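Local coordinates for bromo domain-containing protein (Trypanosoma cruzi, PDB 6NEY) that probably recognises acetylated lysine side chains, as bromodomains do, through the helical bundle that forms this N-terminal piece of a longer protein, at residues D34-V37 against L42-E45; K8-E13 against D114-K119. All blocks are in the same frame, centred on the assembly; numbering follows the deposited sequence.

Interaction 1: D34-V37 against L42-E45; sequences DVLV and LEQE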
ATOM      1  N   ASP A  34      12.500  -2.526  -4.938  1.00 37.21           N
ATOM      2  CA  ASP A  34      12.076  -3.537  -5.940  1.00 36.85           C
ATOM      3  C   ASP A  34      12.869  -4.819  -5.639  1.00 36.61           C
ATOM      4  O   ASP A  34      14.062  -4.885  -6.039  1.00 39.79           O
ATOM      5  CB  ASP A  34      12.294  -2.983  -7.345  1.00 41.33           C
ATOM      6  CG  ASP A  34      11.795  -3.877  -8.465  1.00 44.46           C
ATOM      7  OD1 ASP A  34      11.549  -5.077  -8.202  1.00 47.39           O
ATOM      8  OD2 ASP A  34      11.658  -3.358  -9.593  1.00 47.41           O
ATOM      9  N   VAL A  35      12.260  -5.765  -4.919  1.00 35.58           N
ATOM     10  CA  VAL A  35      12.999  -6.863  -4.216  1.00 38.78           C
ATOM     11  C   VAL A  35      13.883  -7.564  -5.250  1.00 39.41           C
ATOM     12  O   VAL A  35      15.105  -7.670  -5.034  1.00 42.31           O
ATOM     13  CB  VAL A  35      12.032  -7.846  -3.519  1.00 39.09           C
ATOM     14  CG1 VAL A  35      12.718  -9.120  -3.030  1.00 38.82           C
ATOM     15  CG2 VAL A  35      11.287  -7.165  -2.371  1.00 42.77           C
ATOM     16  N   LEU A  36      13.288  -7.957  -6.377  1.00 44.16           N
ATOM     17  CA  LEU A  36      13.950  -8.819  -7.392  1.00 43.65           C
ATOM     18  C   LEU A  36      14.824  -7.976  -8.333  1.00 47.33           C
ATOM     19  O   LEU A  36      15.405  -8.580  -9.246  1.00 52.02           O
ATOM     20  CB  LEU A  36      12.880  -9.622  -8.144  1.00 42.10           C
ATOM     21  CG  LEU A  36      12.219 -10.747  -7.347  1.00 43.88           C
ATOM     22  CD1 LEU A  36      11.385 -11.653  -8.244  1.00 45.19           C
ATOM     23  CD2 LEU A  36      13.249 -11.579  -6.594  1.00 43.65           C
ATOM     24  N   VAL A  37      14.939  -6.656  -8.108  1.00 46.60           N
ATOM     25  CA  VAL A  37      16.007  -5.784  -8.692  1.00 45.69           C
ATOM     26  C   VAL A  37      17.215  -5.751  -7.744  1.00 43.81           C
ATOM     27  O   VAL A  37      18.348  -5.927  -8.232  1.00 44.98           O
ATOM     28  CB  VAL A  37      15.503  -4.361  -9.004  1.00 49.01           C
ATOM     29  CG1 VAL A  37      16.653  -3.407  -9.310  1.00 53.01           C
ATOM     30  CG2 VAL A  37      14.491  -4.353 -10.143  1.00 50.77           C
ATOM     31  N   LEU A  42      16.944 -14.021  -5.754  1.00 33.64           N
ATOM     32  CA  LEU A  42      15.781 -14.512  -4.962  1.00 34.66           C
ATOM     33  C   LEU A  42      14.597 -14.938  -5.851  1.00 35.03           C
ATOM     34  O   LEU A  42      13.655 -15.504  -5.276  1.00 35.11           O
ATOM     35  CB  LEU A  42      15.346 -13.420  -3.977  1.00 35.25           C
ATOM     36  CG  LEU A  42      16.295 -13.162  -2.808  1.00 36.86           C
ATOM     37  CD1 LEU A  42      15.690 -12.133  -1.848  1.00 37.95           C
ATOM     38  CD2 LEU A  42      16.626 -14.449  -2.066  1.00 36.65           C
ATOM     39  N   GLU A  43      14.659 -14.757  -7.181  1.00 34.50           N
ATOM     40  CA  GLU A  43      13.506 -14.949  -8.115  1.00 38.56           C
ATOM     41  C   GLU A  43      12.715 -16.219  -7.772  1.00 37.04           C
ATOM     42  O   GLU A  43      11.492 -16.098  -7.587  1.00 37.34           O
ATOM     43  CB  GLU A  43      13.976 -14.981  -9.573  1.00 45.03           C
ATOM     44  CG  GLU A  43      12.883 -14.676 -10.587  1.00 49.10           C
ATOM     45  CD  GLU A  43      13.326 -13.664 -11.633  1.00 53.38           C
ATOM     46  OE1 GLU A  43      13.523 -12.488 -11.267  1.00 55.48           O
ATOM     47  OE2 GLU A  43      13.522 -14.061 -12.800  1.00 58.44           O
ATOM     48  N   GLN A  44      13.362 -17.393  -7.716  1.00 35.62           N
ATOM     49  CA  GLN A  44      12.675 -18.707  -7.543  1.00 36.11           C
ATOM     50  C   GLN A  44      12.108 -18.831  -6.120  1.00 37.94           C
ATOM     51  O   GLN A  44      10.877 -19.033  -5.978  1.00 39.56           O
ATOM     52  CB  GLN A  44      13.631 -19.873  -7.808  1.00 39.09           C
ATOM     53  CG  GLN A  44      12.963 -21.240  -7.732  1.00 36.50           C
ATOM     54  N   GLU A  45      12.975 -18.738  -5.113  1.00 39.79           N
ATOM     55  CA  GLU A  45      12.614 -18.906  -3.682  1.00 42.17           C
ATOM     56  C   GLU A  45      11.531 -17.885  -3.316  1.00 42.13           C
ATOM     57  O   GLU A  45      10.532 -18.279  -2.661  1.00 40.61           O
ATOM     58  CB  GLU A  45      13.829 -18.703  -2.779  1.00 41.89           C
ATOM     59  CG  GLU A  45      13.604 -19.187  -1.356  1.00 43.32           C
ATOM     60  CD  GLU A  45      14.576 -18.637  -0.322  1.00 45.18           C
ATOM     61  OE1 GLU A  45      15.486 -17.877  -0.701  1.00 46.69           O
ATOM     62  OE2 GLU A  45      14.417 -18.974   0.868  1.00 49.85           O
TER
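Leu-36 reaches across to Glu-43 with the two side chains at about a right angle, and it is the central residue between the short helix 35-38 and the start of helix 43-49, touching both Leu-42 and Glu-43. Both helices lie in the long excursion that bromodomains make between the first two helices of the bundle, the ZA loop. With CG anti to its own carbonyl carbon (chi1 -72°), Leu-36 carries both of its methyls toward 42-45, where they divide the work. CD2 sits against the peptide joining Leu-42 to Glu-43, 3.5 Å from Glu-43 N, and also 3.8 Å from Leu-42 CB. CD1 lies 3.9 Å from Glu-43 CA and beside the acid's side chain. The bend of Glu-43 at chi2 (133°) brings one carboxylate oxygen, OE1, to 3.8 Å from Leu-36 CD1. Val-35 CG1 meets Leu-42 CD1 more loosely, at 4.4 Å, while Leu-42 also rests on Phe-91 of helix 75-92. Behind Leu-36, the bond from Val-37 N to Asp-34 O, 2.9 Å, closes the first turn after the N-cap. No hydrogen bond spans the two segments: leucine methyls make van der Waals contact with backbone, aliphatic carbon and one carboxylate oxygen, which probably gives this partly exposed surface pairing little directional preference.

Interaction 2: K8-E13 against D114-K119; sequences KFYPEE and DAYVTK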
ATOM      1  N   LYS A   8     -16.538   7.348  -9.266  1.00 32.80           N
ATOM      2  CA  LYS A   8     -15.101   7.676  -9.084  1.00 30.44           C
ATOM      3  C   LYS A   8     -14.963   8.575  -7.853  1.00 28.58           C
ATOM      4  O   LYS A   8     -15.196   9.818  -7.936  1.00 29.34           O
ATOM      5  CB  LYS A   8     -14.508   8.333 -10.323  1.00 30.51           C
ATOM      6  CG  LYS A   8     -13.007   8.479 -10.242  1.00 29.34           C
ATOM      7  CD  LYS A   8     -12.424   9.332 -11.331  1.00 31.28           C
ATOM      8  CE  LYS A   8     -10.925   9.423 -11.211  1.00 30.13           C
ATOM      9  NZ  LYS A   8     -10.287   9.654 -12.526  1.00 31.37           N
ATOM     10  N   PHE A   9     -14.604   7.976  -6.725  1.00 24.85           N
ATOM     11  CA  PHE A   9     -14.613   8.696  -5.434  1.00 22.75           C
ATOM     12  C   PHE A   9     -13.349   9.551  -5.345  1.00 21.18           C
ATOM     13  O   PHE A   9     -13.396  10.528  -4.640  1.00 21.56           O
ATOM     14  CB  PHE A   9     -14.699   7.732  -4.251  1.00 23.54           C
ATOM     15  CG  PHE A   9     -16.059   7.105  -4.108  1.00 23.94           C
ATOM     16  CD1 PHE A   9     -17.090   7.798  -3.499  1.00 25.80           C
ATOM     17  CD2 PHE A   9     -16.306   5.834  -4.608  1.00 27.25           C
ATOM     18  CE1 PHE A   9     -18.350   7.232  -3.377  1.00 27.97           C
ATOM     19  CE2 PHE A   9     -17.573   5.277  -4.499  1.00 27.47           C
ATOM     20  CZ  PHE A   9     -18.585   5.974  -3.881  1.00 27.37           C
ATOM     21  N   TYR A  10     -12.258   9.175  -6.006  1.00 20.20           N
ATOM     22  CA  TYR A  10     -10.921   9.699  -5.640  1.00 20.85           C
ATOM     23  C   TYR A  10     -10.106  10.089  -6.864  1.00 22.17           C
ATOM     24  O   TYR A  10      -9.962   9.322  -7.804  1.00 25.55           O
ATOM     25  CB  TYR A  10     -10.159   8.702  -4.764  1.00 20.35           C
ATOM     26  CG  TYR A  10     -10.902   8.249  -3.542  1.00 20.73           C
ATOM     27  CD1 TYR A  10     -11.359   9.169  -2.615  1.00 21.28           C
ATOM     28  CD2 TYR A  10     -11.176   6.914  -3.319  1.00 19.99           C
ATOM     29  CE1 TYR A  10     -12.041   8.774  -1.478  1.00 21.37           C
ATOM     30  CE2 TYR A  10     -11.844   6.498  -2.180  1.00 20.89           C
ATOM     31  CZ  TYR A  10     -12.281   7.429  -1.263  1.00 20.93           C
ATOM     32  OH  TYR A  10     -12.970   7.048  -0.149  1.00 24.13           O
ATOM     33  N   PRO A  11      -9.480  11.280  -6.854  1.00 21.23           N
ATOM     34  CA  PRO A  11      -8.607  11.682  -7.949  1.00 21.67           C
ATOM     35  C   PRO A  11      -7.292  10.887  -7.882  1.00 22.32           C
ATOM     36  O   PRO A  11      -6.750  10.721  -6.806  1.00 19.80           O
ATOM     37  CB  PRO A  11      -8.359  13.186  -7.768  1.00 21.06           C
ATOM     38  CG  PRO A  11      -8.975  13.549  -6.425  1.00 21.94           C
ATOM     39  CD  PRO A  11      -9.553  12.296  -5.790  1.00 22.07           C
ATOM     40  N   GLU A  12      -6.820  10.388  -9.034  1.00 23.11           N
ATOM     41  CA  GLU A  12      -5.548   9.622  -9.106  1.00 25.35           C
ATOM     42  C   GLU A  12      -4.428  10.443  -8.461  1.00 23.24           C
ATOM     43  O   GLU A  12      -3.580   9.854  -7.767  1.00 22.61           O
ATOM     44  CB  GLU A  12      -5.191   9.295 -10.558  1.00 28.12           C
ATOM     45  CG  GLU A  12      -6.034   8.206 -11.148  1.00 32.55           C
ATOM     46  CD  GLU A  12      -7.459   8.611 -11.443  1.00 36.79           C
ATOM     47  OE1 GLU A  12      -7.719   9.841 -11.671  1.00 33.67           O
ATOM     48  OE2 GLU A  12      -8.315   7.704 -11.406  1.00 45.30           O
ATOM     49  N   GLU A  13      -4.422  11.765  -8.653  1.00 21.64           N
ATOM     50  CA  GLU A  13      -3.312  12.612  -8.164  1.00 23.68           C
ATOM     51  C   GLU A  13      -3.208  12.498  -6.635  1.00 21.54           C
ATOM     52  O   GLU A  13      -2.088  12.443  -6.098  1.00 21.74           O
ATOM     53  CB  GLU A  13      -3.499  14.051  -8.636  1.00 25.39           C
ATOM     54  CG  GLU A  13      -3.468  14.205 -10.156  1.00 31.71           C
ATOM     55  CD  GLU A  13      -4.770  14.021 -10.934  1.00 34.67           C
ATOM     56  OE1 GLU A  13      -5.791  13.532 -10.339  1.00 29.17           O
ATOM     57  OE2 GLU A  13      -4.764  14.361 -12.166  1.00 34.79           O
ATOM     58  N   ASP A 114      -7.353   5.512   6.500  1.00 21.41           N
ATOM     59  CA  ASP A 114      -8.589   5.876   7.250  1.00 22.75           C
ATOM     60  C   ASP A 114      -8.784   7.398   7.216  1.00 23.05           C
ATOM     61  O   ASP A 114      -9.931   7.856   6.951  1.00 22.44           O
ATOM     62  CB  ASP A 114      -8.523   5.407   8.707  1.00 23.44           C
ATOM     63  CG  ASP A 114      -8.660   3.914   8.928  1.00 27.61           C
ATOM     64  OD1 ASP A 114      -8.917   3.195   7.952  1.00 26.41           O
ATOM     65  OD2 ASP A 114      -8.496   3.483  10.110  1.00 29.69           O
ATOM     66  N   ALA A 115      -7.726   8.159   7.488  1.00 21.87           N
ATOM     67  CA  ALA A 115      -7.793   9.629   7.617  1.00 21.78           C
ATOM     68  C   ALA A 115      -8.209  10.219   6.256  1.00 21.36           C
ATOM     69  O   ALA A 115      -9.058  11.145   6.225  1.00 19.84           O
ATOM     70  CB  ALA A 115      -6.476  10.177   8.105  1.00 23.03           C
ATOM     71  N   TYR A 116      -7.713   9.636   5.151  1.00 19.21           N
ATOM     72  CA  TYR A 116      -8.000  10.119   3.772  1.00 18.67           C
ATOM     73  C   TYR A 116      -9.477   9.840   3.435  1.00 18.62           C
ATOM     74  O   TYR A 116     -10.196  10.741   2.976  1.00 18.52           O
ATOM     75  CB  TYR A 116      -7.078   9.466   2.740  1.00 19.25           C
ATOM     76  CG  TYR A 116      -7.391   9.899   1.328  1.00 18.23           C
ATOM     77  CD1 TYR A 116      -7.010  11.153   0.872  1.00 20.46           C
ATOM     78  CD2 TYR A 116      -8.139   9.101   0.477  1.00 19.11           C
ATOM     79  CE1 TYR A 116      -7.344  11.592  -0.403  1.00 19.57           C
ATOM     80  CE2 TYR A 116      -8.472   9.515  -0.800  1.00 18.97           C
ATOM     81  CZ  TYR A 116      -8.087  10.769  -1.244  1.00 18.14           C
ATOM     82  OH  TYR A 116      -8.429  11.154  -2.512  1.00 19.79           O
ATOM     83  N   VAL A 117      -9.925   8.603   3.648  1.00 19.71           N
ATOM     84  CA  VAL A 117     -11.312   8.169   3.293  1.00 20.82           C
ATOM     85  C   VAL A 117     -12.303   9.001   4.122  1.00 20.64           C
ATOM     86  O   VAL A 117     -13.310   9.503   3.555  1.00 19.80           O
ATOM     87  CB  VAL A 117     -11.462   6.650   3.483  1.00 23.15           C
ATOM     88  CG1 VAL A 117     -12.907   6.179   3.417  1.00 25.32           C
ATOM     89  CG2 VAL A 117     -10.611   5.922   2.444  1.00 25.08           C
ATOM     90  N   THR A 118     -11.967   9.258   5.379  1.00 20.51           N
ATOM     91  CA  THR A 118     -12.815  10.076   6.283  1.00 22.72           C
ATOM     92  C   THR A 118     -12.893  11.529   5.799  1.00 22.86           C
ATOM     93  O   THR A 118     -14.026  12.068   5.712  1.00 23.16           O
ATOM     94  CB  THR A 118     -12.338   9.977   7.732  1.00 23.82           C
ATOM     95  OG1 THR A 118     -12.459   8.588   8.029  1.00 24.46           O
ATOM     96  CG2 THR A 118     -13.159  10.847   8.656  1.00 25.32           C
ATOM     97  N   LYS A 119     -11.754  12.150   5.516  1.00 21.58           N
ATOM     98  CA  LYS A 119     -11.706  13.549   4.990  1.00 23.12           C
ATOM     99  C   LYS A 119     -12.569  13.675   3.732  1.00 22.10           C
ATOM    100  O   LYS A 119     -13.407  14.637   3.649  1.00 20.38           O
ATOM    101  CB  LYS A 119     -10.261  13.968   4.710  1.00 26.18           C
ATOM    102  CG  LYS A 119     -10.057  15.468   4.614  1.00 31.48           C
ATOM    103  CD  LYS A 119     -10.019  16.034   3.231  1.00 36.35           C
ATOM    104  CE  LYS A 119     -10.365  17.513   3.251  1.00 38.90           C
ATOM    105  NZ  LYS A 119      -9.590  18.277   2.255  1.00 40.61           N
TER
HETATM  106  O   HOH W   1     -14.695   8.543   1.307  1.00 23.85           O
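Tyr-10 meets Tyr-116 and Val-117 where the segment leading into helix 12-21 lies against the second half of helix 97-124, joining the lead-in to the first helix to the last helix of the left-handed four-helix bundle of the bromodomain fold. Followed outward, the Tyr-10 side chain begins with CB, 3.8 Å from Tyr-116 OH. CG, next along, lies at the edge of the Tyr-116 ring and in its plane. CD1 makes the close approach, 3.4 Å to Tyr-116 CE2, and CE1 still lies near the same carbon. The two side chains slide past one another in opposite directions, with ring planes inclined at 54°. That places Tyr-116 CE2 over one face of the Tyr-10 ring, while Phe-9 CB lies 3.6 Å above the opposite one, centred on it, so the phenol is held between the two. At the tip, Tyr-10 OH stands 3.7 Å from both CG1 and CG2 of Val-117, two methyls beside a hydroxyl that also hydrogen-bonds to Val-72 O. Tyr-116, with CG anti to its backbone N (chi1 178°), runs out from the helix toward 8-13, where its hydroxyl hydrogen-bonds to Glu-14 OE1 and touches Pro-11 CD at 3.6 Å. On the far side of the segment, Lys-8 bridges Glu-12 and Glu-66. The water at the tip of Tyr-10 gives one hydrogen to its OH, at 2.7 Å, and the other to Val-117 O, at 2.8 Å.

From the N terminus, the chain enters through residues 8-13, the first half of interaction 2, and runs along helix 12-21 before reaching interaction 1. That contact closes at once: only four residues separate 34-37 from 42-45, making a tight local loop. Helices 56-64 and 75-92 follow, and only in helix 97-124 does residue range 114-119 return to the entry segment, closing a loop of 100 intervening residues. Interaction 1 is thus wholly enclosed by interaction 2, without crossing it. In space they lie on opposite sides of the chain's centre, about 32 Å apart between centres: one joins two short helices within the ZA loop, the other ties the bundle's beginning to its last helix.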